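Local coordinates for protein exonuclease mut-7 homolog (Aedes aegypti, PDB 7JW2) that probably trims the 3' ends of AGO1-bound microRNAs as a magnesium-dependent 3'-5' exoribonuclease, this chain being its exonuclease domain, at residues A[16-21]-A[70-75]; A[34-39]-A[89-94]; A[56-61]-A[192-197]; A[74-79]-A[105-110]. One frame throughout, in Å; residues are numbered along the deposited sequence.

Contact 1 of 4, residues A[16-21]-A[70-75]; sequences DSKDKF and QLEPLD
Asp75 OD2 is gripped from two sources, the ammonium of Lys18 and the backbone N-H of Glu72. The backbone bond is nearly straight, Glu72 N to Asp75 OD2 measuring 2.9 Å with 172° at the hydrogen. Glu72 is the N-cap of helix 73-84 and Asp75 stands three residues on, so this bond is the half of a capping box in which the side chain inside the helix accepts from the N-cap amide. Within this exonuclease domain, the capped helix start also receives a salt bridge from helix 18-28: Lys18 NZ lies 2.7 Å from Asp75 OD2, its chain bent at chi3 and chi4 and meeting the aspartate at about a right angle. Glu72 joins the same network, but its carboxylate and Lys18 NZ are modelled too close together, so the place of NZ is less sure and the length of its bond to Asp75 approximate. A water bridges Lys18 NZ and Asp75 OD1, donating to the latter over 2.7 Å, and Tyr22 adds a weak bond to OD1. Glu72 also pairs with Lys81 of the second subunit, while Asp19 pairs with Arg30 of the second subunit, which places the network beside the dimer interface. Beneath the charges lies an apolar layer. Phe21 has CG anti to its backbone N (chi1 -179°), and Leu71 CD2 stands over one ring face in a CH-pi contact, 4.0 Å from the centroid. At the ring edge, near its plane, Phe21 CZ meets Asp75 O at 3.3 Å.

Contact 2 of 4, residues A[34-39]-A[89-94]; sequences IAFASE and VLKLSF. Unlike the reference sequence in segment 34-39: Ala37 (reference Asp).
Leu92 N donates to Ile34 O over 2.7 Å, the shortest of the three backbone bonds joining these parallel strands. Ile34 N in turn reaches Leu90 O at 2.8 Å, and Phe36 N closes the series on Leu92 O at 2.9 Å. Each has the same angle of 159° at its hydrogen. The axes of these short segments cross at -37°, and beyond Phe36 no direct bond follows; a water instead links the two, donating to Phe36 O and accepting from Phe94 N. On the face carrying Ile34 and Lys91, the lysine chain bends at chi2 and chi3 and returns its ammonium to its own strand, Lys91 NZ donating to Val89 O over 2.7 Å. The carbonyls of Val83, Phe84 and Ser120 also accept from this buried ammonium. Phe36, with CG in the crowded position between N and the carbonyl carbon (chi1 72°), leans across the partner strand. Ser93 CB sits over its face, 4.0 Å from the ring centroid, while Lys91 CB meets the ring edge in plane at Phe36 CE2, 3.9 Å away. Ser93 OG bonds elsewhere, to Leu123 O. On the other face Ala35 CB touches Leu92 CB at 4.1 Å, beneath helix 179-205. Ala37, which differs from the natural Asp, and Glu39 continue the first strand, consistent with the Asp-X-Glu metal-binding motif of DEDD exonucleases. Strand 33-40 lies between antiparallel strand 50-56 and parallel strand 90-93, with 61-65 and 122-124 outside them, the 3-2-1-4-5 order of the RNase H-like core.

Contact 3 of 4, residues A[56-61]-A[192-197]; sequences ATWDDV and LLEIYD
A beta-hairpin turn packs by apolar and CH-pi contacts against the long helix 179-205, with Trp58 and Leu193 carrying the join. In this RNase H-like domain the turn links the antiparallel strands 50-56 and 61-65, and the helix runs over one face of the central sheet. The turn is held internally: Thr57 N donates to Asp60 O, and Thr57 OG1 accepts from both Asp59 N and Asp60 N, each at 3.0 Å, which makes an ST turn and an ST motif share one hydroxyl. Asp60 is further bonded to His11 and His13. From this fixed loop the Trp58 indole lies alongside Leu193, the two side chains pointing opposite ways. Leu193 CB stands over one face of the six-membered ring, 3.7 Å from its centroid and 14° off the normal. Leu193 CG lies anti to the carbonyl carbon (chi1 -62°), and its branch CD1 comes down on the hairpin backbone, 3.4 Å from Thr57 O, and touches Ala56 CB at 4.1 Å. One helical turn on, Asp197 offers its methylene to the indole edge, its carboxylate being engaged with Lys201. The same corner of the ring also approaches the helix backbone, Trp58 CH2 being 3.3 Å from Leu193 O.

Contact 4 of 4, residues A[74-79]-A[105-110]; sequences LDWAAL and KALPSF
Trp76 and Phe110 are brought together by different first torsions: CG of Trp76 lies anti to its carbonyl carbon (chi1 -68°), whereas CG of Phe110 lies anti to its backbone N (chi1 -176°). The rings meet obliquely, their planes at 48° and their centroids 5.3 Å apart. The tightest touch between them is Trp76 CE3 against Phe110 CG at 3.8 Å. Leu107 approaches the indole from the same side as the phenylalanine; its CD1 sits over the six-membered ring, 3.9 Å from the centroid, in a CH-pi contact. Both partners can reach one indole because Leu107 and Phe110 are the ends of a type I turn that follows helix 96-106, closed by Phe110 N to Leu107 O at 2.9 Å. One turn further along helix 73-84, Leu79 CD2 presses on Phe110 CE1 at 3.6 Å. At the root of the indole, Ser109 CB rests 3.9 Å from Trp76 CB. Phe110 also meets Phe84 edge-to-face, and Trp76 packs on Ile53 and Ile64 of the sheet. With no hydrogen bond crossing between the segments, the association of turn and helix here rests on shape and apolar burial.

Overall arrangement
All four contacts belong to one exonuclease domain built round a mixed sheet. Contact 2 lies at its heart, its centre about 3 Å from the centre of the chain. Contact 3 is about 9 Å from it, centre to centre, and touches it through the backbone pairing of Ala35 with Ala56, so sheet, hairpin turn and helix 179-205 form one continuous block. Contacts 1 and 4 share Leu74 and Asp75 on helix 73-84, with centres about 10 Å apart, and both reach the second subunit. Contacts 3 and 4 lie on opposite sides of the chain's centre. Segments of contacts 1, 2 and 3 alternate along the chain, and contact 4 falls between the two segments of contact 3, so distant parts are knitted together.

Contact 1 of 4, residues A[16-21]-A[70-75]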
loop_
_atom_site.group_PDB
_atom_site.type_symbol
_atom_site.label_atom_id
_atom_site.label_comp_id
_atom_site.label_asym_id
_atom_site.label_seq_id
_atom_site.Cartn_x
_atom_site.Cartn_y
_atom_site.Cartn_z
ATOM N N ASP A 16 1.345 -8.595 -9.651
ATOM C CA ASP A 16 0.196 -9.155 -10.355
ATOM C C ASP A 16 -0.978 -9.386 -9.416
ATOM O O ASP A 16 -1.882 -10.174 -9.727
ATOM C CB ASP A 16 0.571 -10.453 -11.088
ATOM C CG ASP A 16 1.134 -11.518 -10.167
ATOM O OD1 ASP A 16 1.211 -11.295 -8.943
ATOM O OD2 ASP A 16 1.519 -12.599 -10.676
ATOM N N SER A 17 -0.993 -8.694 -8.285
ATOM C CA SER A 17 -2.030 -8.859 -7.280
ATOM C C SER A 17 -2.041 -7.599 -6.424
ATOM O O SER A 17 -1.067 -6.831 -6.397
ATOM C CB SER A 17 -1.781 -10.102 -6.427
ATOM O OG SER A 17 -0.693 -9.904 -5.547
ATOM N N LYS A 18 -3.144 -7.399 -5.703
ATOM C CA LYS A 18 -3.295 -6.162 -4.947
ATOM C C LYS A 18 -2.314 -6.110 -3.788
ATOM O O LYS A 18 -1.749 -5.044 -3.513
ATOM C CB LYS A 18 -4.743 -5.990 -4.473
ATOM C CG LYS A 18 -5.380 -4.781 -5.165
ATOM C CD LYS A 18 -6.902 -4.740 -5.168
ATOM C CE LYS A 18 -7.375 -4.264 -6.539
ATOM N NZ LYS A 18 -8.485 -3.291 -6.508
ATOM N N ASP A 19 -2.052 -7.240 -3.123
ATOM C CA ASP A 19 -1.063 -7.235 -2.050
ATOM C C ASP A 19 0.312 -6.852 -2.567
ATOM O O ASP A 19 1.041 -6.118 -1.899
ATOM C CB ASP A 19 -1.006 -8.593 -1.347
ATOM C CG ASP A 19 -0.758 -9.763 -2.285
ATOM O OD1 ASP A 19 0.289 -10.427 -2.160
ATOM O OD2 ASP A 19 -1.611 -10.010 -3.133
ATOM N N LYS A 20 0.684 -7.317 -3.758
ATOM C CA LYS A 20 1.990 -6.978 -4.311
ATOM C C LYS A 20 2.056 -5.511 -4.710
ATOM O O LYS A 20 3.111 -4.882 -4.571
ATOM C CB LYS A 20 2.307 -7.883 -5.511
ATOM C CG LYS A 20 2.578 -9.323 -5.107
ATOM C CD LYS A 20 2.732 -10.235 -6.314
ATOM C CE LYS A 20 2.708 -11.696 -5.872
ATOM N NZ LYS A 20 2.546 -12.599 -7.042
ATOM N N PHE A 21 0.941 -4.957 -5.188
ATOM C CA PHE A 21 0.880 -3.541 -5.545
ATOM C C PHE A 21 1.112 -2.649 -4.324
ATOM O O PHE A 21 1.891 -1.683 -4.376
ATOM C CB PHE A 21 -0.475 -3.260 -6.192
ATOM C CG PHE A 21 -0.673 -1.845 -6.631
ATOM C CD1 PHE A 21 -1.350 -0.952 -5.818
ATOM C CD2 PHE A 21 -0.228 -1.415 -7.870
ATOM C CE1 PHE A 21 -1.552 0.355 -6.228
ATOM C CE2 PHE A 21 -0.432 -0.106 -8.279
ATOM C CZ PHE A 21 -1.092 0.772 -7.459
ATOM N N GLN A 70 -5.875 -6.302 -12.390
ATOM C CA GLN A 70 -7.255 -5.844 -12.139
ATOM C C GLN A 70 -7.303 -4.686 -11.136
ATOM O O GLN A 70 -8.134 -4.651 -10.226
ATOM C CB GLN A 70 -8.143 -7.003 -11.674
ATOM C CG GLN A 70 -8.176 -8.197 -12.624
ATOM C CD GLN A 70 -9.126 -9.284 -12.154
ATOM O OE1 GLN A 70 -10.344 -9.157 -12.288
ATOM N NE2 GLN A 70 -8.572 -10.359 -11.596
ATOM N N LEU A 71 -6.422 -3.712 -11.320
ATOM C CA LEU A 71 -6.382 -2.537 -10.460
ATOM C C LEU A 71 -7.531 -1.579 -10.784
ATOM O O LEU A 71 -7.972 -1.468 -11.930
ATOM C CB LEU A 71 -5.032 -1.844 -10.625
ATOM C CG LEU A 71 -3.868 -2.733 -10.180
ATOM C CD1 LEU A 71 -2.550 -2.241 -10.777
ATOM C CD2 LEU A 71 -3.777 -2.786 -8.668
ATOM N N GLU A 72 -8.009 -0.887 -9.760
ATOM C CA GLU A 72 -9.180 -0.022 -9.817
ATOM C C GLU A 72 -8.781 1.447 -9.695
ATOM O O GLU A 72 -7.618 1.758 -9.418
ATOM C CB GLU A 72 -10.157 -0.415 -8.704
ATOM C CG GLU A 72 -10.926 -1.674 -9.056
ATOM C CD GLU A 72 -11.316 -2.457 -7.840
ATOM O OE1 GLU A 72 -12.373 -2.152 -7.259
ATOM O OE2 GLU A 72 -10.553 -3.369 -7.458
ATOM N N PRO A 73 -9.714 2.391 -9.927
ATOM C CA PRO A 73 -9.327 3.815 -9.884
ATOM C C PRO A 73 -8.610 4.232 -8.611
ATOM O O PRO A 73 -7.657 5.008 -8.707
ATOM C CB PRO A 73 -10.670 4.537 -10.048
ATOM C CG PRO A 73 -11.450 3.622 -10.915
ATOM C CD PRO A 73 -11.108 2.238 -10.398
ATOM N N LEU A 74 -9.011 3.723 -7.437
ATOM C CA LEU A 74 -8.316 4.079 -6.199
ATOM C C LEU A 74 -6.852 3.652 -6.246
ATOM O O LEU A 74 -5.977 4.377 -5.760
ATOM C CB LEU A 74 -9.027 3.442 -5.001
ATOM C CG LEU A 74 -8.453 3.569 -3.578
ATOM C CD1 LEU A 74 -7.312 2.598 -3.281
ATOM C CD2 LEU A 74 -8.042 4.979 -3.297
ATOM N N ASP A 75 -6.573 2.470 -6.802
ATOM C CA ASP A 75 -5.195 1.981 -6.840
ATOM C C ASP A 75 -4.326 2.862 -7.728
ATOM O O ASP A 75 -3.213 3.263 -7.339
ATOM C CB ASP A 75 -5.175 0.524 -7.331
ATOM C CG ASP A 75 -6.060 -0.388 -6.500
ATOM O OD1 ASP A 75 -5.985 -0.365 -5.252
ATOM O OD2 ASP A 75 -6.855 -1.156 -7.094
HETATM O O HOH W 1 -8.004 -1.648 -3.901
#

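Contact 2 of 4, residues A[34-39]-A[89-94]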
loop_
_atom_site.group_PDB
_atom_site.type_symbol
_atom_site.label_atom_id
_atom_site.label_comp_id
_atom_site.label_asym_id
_atom_site.label_seq_id
_atom_site.Cartn_x
_atom_site.Cartn_y
_atom_site.Cartn_z
ATOM N N ILE A 34 13.240 7.432 -8.843
ATOM C CA ILE A 34 12.611 6.269 -9.466
ATOM C C ILE A 34 12.734 6.445 -10.971
ATOM O O ILE A 34 12.653 7.560 -11.488
ATOM C CB ILE A 34 11.114 6.128 -9.091
ATOM C CG1 ILE A 34 10.943 6.140 -7.583
ATOM C CG2 ILE A 34 10.482 4.846 -9.684
ATOM C CD1 ILE A 34 11.357 4.905 -6.960
ATOM N N ALA A 35 12.906 5.344 -11.685
ATOM C CA ALA A 35 12.849 5.377 -13.137
ATOM C C ALA A 35 11.606 4.631 -13.595
ATOM O O ALA A 35 11.164 3.692 -12.935
ATOM C CB ALA A 35 14.107 4.759 -13.750
ATOM N N PHE A 36 11.025 5.059 -14.712
ATOM C CA PHE A 36 9.842 4.353 -15.200
ATOM C C PHE A 36 9.888 4.164 -16.706
ATOM O O PHE A 36 10.514 4.933 -17.452
ATOM C CB PHE A 36 8.519 5.035 -14.775
ATOM C CG PHE A 36 8.210 6.331 -15.471
ATOM C CD1 PHE A 36 7.493 6.369 -16.657
ATOM C CD2 PHE A 36 8.569 7.527 -14.880
ATOM C CE1 PHE A 36 7.193 7.587 -17.270
ATOM C CE2 PHE A 36 8.265 8.746 -15.470
ATOM C CZ PHE A 36 7.576 8.780 -16.666
ATOM N N ALA A 37 9.196 3.109 -17.131
ATOM C CA ALA A 37 9.004 2.728 -18.523
ATOM C C ALA A 37 7.730 1.899 -18.592
ATOM O O ALA A 37 7.127 1.571 -17.564
ATOM C CB ALA A 37 10.209 1.950 -19.061
ATOM N N SER A 38 7.312 1.564 -19.817
ATOM C CA SER A 38 6.085 0.796 -19.984
ATOM C C SER A 38 6.154 -0.007 -21.269
ATOM O O SER A 38 6.921 0.311 -22.185
ATOM C CB SER A 38 4.849 1.701 -19.970
ATOM O OG SER A 38 4.838 2.599 -21.058
ATOM N N GLU A 39 5.342 -1.065 -21.310
ATOM C CA GLU A 39 5.192 -1.891 -22.498
ATOM C C GLU A 39 3.718 -1.972 -22.863
ATOM O O GLU A 39 2.852 -2.104 -21.992
ATOM C CB GLU A 39 5.758 -3.316 -22.303
ATOM C CG GLU A 39 7.183 -3.404 -21.746
ATOM C CD GLU A 39 8.194 -2.612 -22.544
ATOM O OE1 GLU A 39 9.179 -2.129 -21.935
ATOM O OE2 GLU A 39 8.020 -2.463 -23.781
ATOM N N VAL A 89 10.047 13.718 -5.408
ATOM C CA VAL A 89 10.592 12.458 -5.909
ATOM C C VAL A 89 10.989 12.662 -7.365
ATOM O O VAL A 89 10.159 13.048 -8.193
ATOM C CB VAL A 89 9.589 11.302 -5.778
ATOM C CG1 VAL A 89 10.251 9.989 -6.168
ATOM C CG2 VAL A 89 9.022 11.256 -4.371
ATOM N N LEU A 90 12.266 12.456 -7.666
ATOM C CA LEU A 90 12.732 12.510 -9.050
ATOM C C LEU A 90 12.303 11.249 -9.801
ATOM O O LEU A 90 12.550 10.140 -9.331
ATOM C CB LEU A 90 14.256 12.657 -9.086
ATOM C CG LEU A 90 14.904 12.621 -10.470
ATOM C CD1 LEU A 90 14.417 13.770 -11.344
ATOM C CD2 LEU A 90 16.419 12.641 -10.359
ATOM N N LYS A 91 11.648 11.426 -10.945
ATOM C CA LYS A 91 11.337 10.324 -11.853
ATOM C C LYS A 91 12.191 10.466 -13.104
ATOM O O LYS A 91 12.256 11.550 -13.692
ATOM C CB LYS A 91 9.853 10.294 -12.250
ATOM C CG LYS A 91 8.907 9.583 -11.270
ATOM C CD LYS A 91 8.633 10.456 -10.024
ATOM C CE LYS A 91 8.057 11.819 -10.396
ATOM N NZ LYS A 91 7.631 12.630 -9.181
ATOM N N LEU A 92 12.861 9.388 -13.493
ATOM C CA LEU A 92 13.634 9.361 -14.730
ATOM C C LEU A 92 12.839 8.644 -15.806
ATOM O O LEU A 92 12.162 7.653 -15.523
ATOM C CB LEU A 92 14.965 8.644 -14.531
ATOM C CG LEU A 92 15.892 9.195 -13.463
ATOM C CD1 LEU A 92 17.078 8.278 -13.293
ATOM C CD2 LEU A 92 16.335 10.593 -13.831
ATOM N N SER A 93 12.948 9.136 -17.036
ATOM C CA SER A 93 12.178 8.617 -18.158
ATOM C C SER A 93 12.935 8.937 -19.437
ATOM O O SER A 93 13.916 9.681 -19.429
ATOM C CB SER A 93 10.785 9.252 -18.170
ATOM O OG SER A 93 10.924 10.654 -18.386
ATOM N N PHE A 94 12.486 8.345 -20.541
ATOM C CA PHE A 94 12.980 8.715 -21.864
ATOM C C PHE A 94 11.772 9.056 -22.725
ATOM O O PHE A 94 10.891 8.215 -22.916
ATOM C CB PHE A 94 13.817 7.588 -22.489
ATOM C CG PHE A 94 14.627 8.022 -23.693
ATOM C CD1 PHE A 94 14.041 8.097 -24.957
ATOM C CD2 PHE A 94 15.971 8.356 -23.561
ATOM C CE1 PHE A 94 14.797 8.500 -26.062
ATOM C CE2 PHE A 94 16.721 8.763 -24.667
ATOM C CZ PHE A 94 16.127 8.833 -25.908
HETATM O O HOH W 2 10.497 6.248 -19.888
#

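Contact 3 of 4, residues A[56-61]-A[192-197]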
loop_
_atom_site.group_PDB
_atom_site.type_symbol
_atom_site.label_atom_id
_atom_site.label_comp_id
_atom_site.label_asym_id
_atom_site.label_seq_id
_atom_site.Cartn_x
_atom_site.Cartn_y
_atom_site.Cartn_z
ATOM N N ALA A 56 11.608 1.356 -11.328
ATOM C CA ALA A 56 12.904 0.901 -10.839
ATOM C C ALA A 56 13.475 1.851 -9.792
ATOM O O ALA A 56 13.442 3.069 -9.967
ATOM C CB ALA A 56 13.907 0.780 -11.993
ATOM N N THR A 57 14.030 1.274 -8.738
ATOM C CA THR A 57 14.908 1.974 -7.801
ATOM C C THR A 57 16.302 1.386 -7.943
ATOM O O THR A 57 16.516 0.419 -8.672
ATOM C CB THR A 57 14.421 1.818 -6.360
ATOM O OG1 THR A 57 14.786 0.519 -5.883
ATOM C CG2 THR A 57 12.917 1.957 -6.266
ATOM N N TRP A 58 17.270 1.957 -7.217
ATOM C CA TRP A 58 18.607 1.384 -7.283
ATOM C C TRP A 58 18.659 -0.040 -6.749
ATOM O O TRP A 58 19.616 -0.767 -7.042
ATOM C CB TRP A 58 19.596 2.252 -6.505
ATOM C CG TRP A 58 20.040 3.457 -7.249
ATOM C CD1 TRP A 58 19.797 4.751 -6.920
ATOM C CD2 TRP A 58 20.801 3.484 -8.461
ATOM N NE1 TRP A 58 20.375 5.588 -7.839
ATOM C CE2 TRP A 58 20.986 4.837 -8.805
ATOM C CE3 TRP A 58 21.347 2.497 -9.286
ATOM C CZ2 TRP A 58 21.687 5.230 -9.933
ATOM C CZ3 TRP A 58 22.054 2.890 -10.404
ATOM C CH2 TRP A 58 22.214 4.244 -10.718
ATOM N N ASP A 59 17.648 -0.462 -5.979
ATOM C CA ASP A 59 17.681 -1.745 -5.293
ATOM C C ASP A 59 16.660 -2.756 -5.788
ATOM O O ASP A 59 16.821 -3.944 -5.505
ATOM C CB ASP A 59 17.464 -1.545 -3.785
ATOM C CG ASP A 59 18.552 -0.718 -3.153
ATOM O OD1 ASP A 59 19.729 -1.028 -3.399
ATOM O OD2 ASP A 59 18.229 0.236 -2.415
ATOM N N ASP A 60 15.612 -2.321 -6.487
ATOM C CA ASP A 60 14.515 -3.201 -6.867
ATOM C C ASP A 60 13.897 -2.701 -8.162
ATOM O O ASP A 60 13.862 -1.498 -8.425
ATOM C CB ASP A 60 13.409 -3.264 -5.790
ATOM C CG ASP A 60 13.881 -3.888 -4.483
ATOM O OD1 ASP A 60 14.367 -3.146 -3.596
ATOM O OD2 ASP A 60 13.743 -5.121 -4.341
ATOM N N VAL A 61 13.359 -3.629 -8.949
ATOM C CA VAL A 61 12.540 -3.274 -10.099
ATOM C C VAL A 61 11.183 -3.934 -9.941
ATOM O O VAL A 61 11.104 -5.136 -9.658
ATOM C CB VAL A 61 13.189 -3.689 -11.430
ATOM C CG1 VAL A 61 12.317 -3.227 -12.580
ATOM C CG2 VAL A 61 14.582 -3.082 -11.549
ATOM N N LEU A 192 17.854 3.531 -17.017
ATOM C CA LEU A 192 17.720 4.980 -16.921
ATOM C C LEU A 192 18.441 5.508 -15.691
ATOM O O LEU A 192 19.052 6.588 -15.744
ATOM C CB LEU A 192 16.238 5.366 -16.887
ATOM C CG LEU A 192 15.392 4.808 -18.035
ATOM C CD1 LEU A 192 13.942 5.233 -17.830
ATOM C CD2 LEU A 192 15.929 5.263 -19.389
ATOM N N LEU A 193 18.416 4.746 -14.590
ATOM C CA LEU A 193 19.169 5.150 -13.398
ATOM C C LEU A 193 20.660 5.153 -13.685
ATOM O O LEU A 193 21.373 6.093 -13.301
ATOM C CB LEU A 193 18.877 4.218 -12.224
ATOM C CG LEU A 193 17.431 4.164 -11.714
ATOM C CD1 LEU A 193 17.214 2.884 -10.950
ATOM C CD2 LEU A 193 17.137 5.364 -10.807
ATOM N N GLU A 194 21.146 4.111 -14.358
ATOM C CA GLU A 194 22.567 4.030 -14.697
ATOM C C GLU A 194 22.981 5.141 -15.654
ATOM O O GLU A 194 24.085 5.691 -15.529
ATOM C CB GLU A 194 22.874 2.661 -15.310
ATOM C CG GLU A 194 22.478 1.486 -14.438
ATOM C CD GLU A 194 22.569 0.168 -15.180
ATOM O OE1 GLU A 194 21.804 -0.021 -16.149
ATOM O OE2 GLU A 194 23.389 -0.689 -14.780
ATOM N N ILE A 195 22.115 5.491 -16.611
ATOM C CA ILE A 195 22.401 6.603 -17.517
ATOM C C ILE A 195 22.517 7.915 -16.744
ATOM O O ILE A 195 23.478 8.674 -16.922
ATOM C CB ILE A 195 21.328 6.692 -18.613
ATOM C CG1 ILE A 195 21.524 5.578 -19.646
ATOM C CG2 ILE A 195 21.361 8.038 -19.281
ATOM C CD1 ILE A 195 20.321 5.403 -20.543
ATOM N N TYR A 196 21.533 8.216 -15.890
ATOM C CA TYR A 196 21.587 9.465 -15.133
ATOM C C TYR A 196 22.862 9.545 -14.308
ATOM O O TYR A 196 23.513 10.602 -14.250
ATOM C CB TYR A 196 20.350 9.605 -14.231
ATOM C CG TYR A 196 20.310 10.966 -13.580
ATOM C CD1 TYR A 196 19.937 12.088 -14.308
ATOM C CD2 TYR A 196 20.707 11.142 -12.264
ATOM C CE1 TYR A 196 19.938 13.353 -13.742
ATOM C CE2 TYR A 196 20.713 12.413 -11.689
ATOM C CZ TYR A 196 20.319 13.505 -12.442
ATOM O OH TYR A 196 20.317 14.776 -11.902
ATOM N N ASP A 197 23.232 8.441 -13.664
ATOM C CA ASP A 197 24.432 8.429 -12.830
ATOM C C ASP A 197 25.679 8.725 -13.659
ATOM O O ASP A 197 26.556 9.485 -13.229
ATOM C CB ASP A 197 24.536 7.078 -12.127
ATOM C CG ASP A 197 25.768 6.955 -11.269
ATOM O OD1 ASP A 197 25.746 7.456 -10.128
ATOM O OD2 ASP A 197 26.748 6.341 -11.730
#

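Contact 4 of 4, residues A[74-79]-A[105-110]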
loop_
_atom_site.group_PDB
_atom_site.type_symbol
_atom_site.label_atom_id
_atom_site.label_comp_id
_atom_site.label_asym_id
_atom_site.label_seq_id
_atom_site.Cartn_x
_atom_site.Cartn_y
_atom_site.Cartn_z
ATOM N N LEU A 74 -9.011 3.723 -7.437
ATOM C CA LEU A 74 -8.316 4.079 -6.199
ATOM C C LEU A 74 -6.852 3.652 -6.246
ATOM O O LEU A 74 -5.977 4.377 -5.760
ATOM C CB LEU A 74 -9.027 3.442 -5.001
ATOM C CG LEU A 74 -8.453 3.569 -3.578
ATOM C CD1 LEU A 74 -7.312 2.598 -3.281
ATOM C CD2 LEU A 74 -8.042 4.979 -3.297
ATOM N N ASP A 75 -6.573 2.470 -6.802
ATOM C CA ASP A 75 -5.195 1.981 -6.840
ATOM C C ASP A 75 -4.326 2.862 -7.728
ATOM O O ASP A 75 -3.213 3.263 -7.339
ATOM C CB ASP A 75 -5.175 0.524 -7.331
ATOM C CG ASP A 75 -6.060 -0.388 -6.500
ATOM O OD1 ASP A 75 -5.985 -0.365 -5.252
ATOM O OD2 ASP A 75 -6.855 -1.156 -7.094
ATOM N N TRP A 76 -4.822 3.199 -8.921
ATOM C CA TRP A 76 -4.069 4.072 -9.816
ATOM C C TRP A 76 -3.942 5.474 -9.242
ATOM O O TRP A 76 -2.889 6.103 -9.359
ATOM C CB TRP A 76 -4.719 4.111 -11.203
ATOM C CG TRP A 76 -4.596 2.803 -11.925
ATOM C CD1 TRP A 76 -5.611 1.972 -12.309
ATOM C CD2 TRP A 76 -3.378 2.168 -12.331
ATOM N NE1 TRP A 76 -5.094 0.860 -12.945
ATOM C CE2 TRP A 76 -3.727 0.958 -12.963
ATOM C CE3 TRP A 76 -2.024 2.512 -12.227
ATOM C CZ2 TRP A 76 -2.770 0.092 -13.486
ATOM C CZ3 TRP A 76 -1.079 1.649 -12.748
ATOM C CH2 TRP A 76 -1.458 0.450 -13.366
ATOM N N ALA A 77 -4.991 5.976 -8.591
ATOM C CA ALA A 77 -4.883 7.289 -7.975
ATOM C C ALA A 77 -3.839 7.285 -6.867
ATOM O O ALA A 77 -3.137 8.286 -6.665
ATOM C CB ALA A 77 -6.251 7.716 -7.442
ATOM N N ALA A 78 -3.704 6.168 -6.154
ATOM C CA ALA A 78 -2.715 6.096 -5.084
ATOM C C ALA A 78 -1.300 6.090 -5.647
ATOM O O ALA A 78 -0.394 6.701 -5.068
ATOM C CB ALA A 78 -2.950 4.862 -4.219
ATOM N N LEU A 79 -1.089 5.421 -6.776
ATOM C CA LEU A 79 0.226 5.435 -7.408
ATOM C C LEU A 79 0.556 6.821 -7.949
ATOM O O LEU A 79 1.686 7.311 -7.794
ATOM C CB LEU A 79 0.275 4.394 -8.529
ATOM C CG LEU A 79 1.606 4.283 -9.278
ATOM C CD1 LEU A 79 2.718 3.899 -8.312
ATOM C CD2 LEU A 79 1.485 3.275 -10.407
ATOM N N LYS A 105 -5.704 8.002 -21.950
ATOM C CA LYS A 105 -6.784 7.330 -22.649
ATOM C C LYS A 105 -6.869 5.853 -22.299
ATOM O O LYS A 105 -7.973 5.316 -22.188
ATOM C CB LYS A 105 -6.628 7.498 -24.171
ATOM C CG LYS A 105 -6.087 8.866 -24.695
ATOM C CD LYS A 105 -6.433 10.115 -23.851
ATOM C CE LYS A 105 -5.982 11.429 -24.479
ATOM N NZ LYS A 105 -5.665 12.422 -23.393
ATOM N N ALA A 106 -5.728 5.195 -22.076
ATOM C CA ALA A 106 -5.730 3.764 -21.796
ATOM C C ALA A 106 -5.972 3.454 -20.323
ATOM O O ALA A 106 -6.567 2.422 -19.993
ATOM C CB ALA A 106 -4.399 3.151 -22.243
ATOM N N LEU A 107 -5.509 4.323 -19.431
ATOM C CA LEU A 107 -5.594 4.108 -17.988
ATOM C C LEU A 107 -5.953 5.439 -17.354
ATOM O O LEU A 107 -5.123 6.077 -16.698
ATOM C CB LEU A 107 -4.261 3.603 -17.432
ATOM C CG LEU A 107 -3.795 2.156 -17.463
ATOM C CD1 LEU A 107 -2.510 2.091 -16.629
ATOM C CD2 LEU A 107 -4.829 1.194 -16.923
ATOM N N PRO A 108 -7.187 5.910 -17.556
ATOM C CA PRO A 108 -7.482 7.316 -17.239
ATOM C C PRO A 108 -7.326 7.680 -15.770
ATOM O O PRO A 108 -7.034 8.846 -15.477
ATOM C CB PRO A 108 -8.932 7.479 -17.716
ATOM C CG PRO A 108 -9.085 6.428 -18.786
ATOM C CD PRO A 108 -8.301 5.258 -18.269
ATOM N N SER A 109 -7.503 6.728 -14.843
ATOM C CA SER A 109 -7.333 7.026 -13.420
ATOM C C SER A 109 -5.874 7.221 -13.025
ATOM O O SER A 109 -5.609 7.808 -11.976
ATOM C CB SER A 109 -7.937 5.907 -12.575
ATOM O OG SER A 109 -9.320 5.785 -12.826
ATOM N N PHE A 110 -4.927 6.738 -13.839
ATOM C CA PHE A 110 -3.496 6.929 -13.597
ATOM C C PHE A 110 -3.128 8.269 -14.212
ATOM O O PHE A 110 -2.523 8.363 -15.285
ATOM C CB PHE A 110 -2.689 5.775 -14.187
ATOM C CG PHE A 110 -1.214 5.844 -13.885
ATOM C CD1 PHE A 110 -0.761 6.153 -12.615
ATOM C CD2 PHE A 110 -0.275 5.623 -14.890
ATOM C CE1 PHE A 110 0.599 6.232 -12.341
ATOM C CE2 PHE A 110 1.088 5.694 -14.612
ATOM C CZ PHE A 110 1.519 5.999 -13.336
#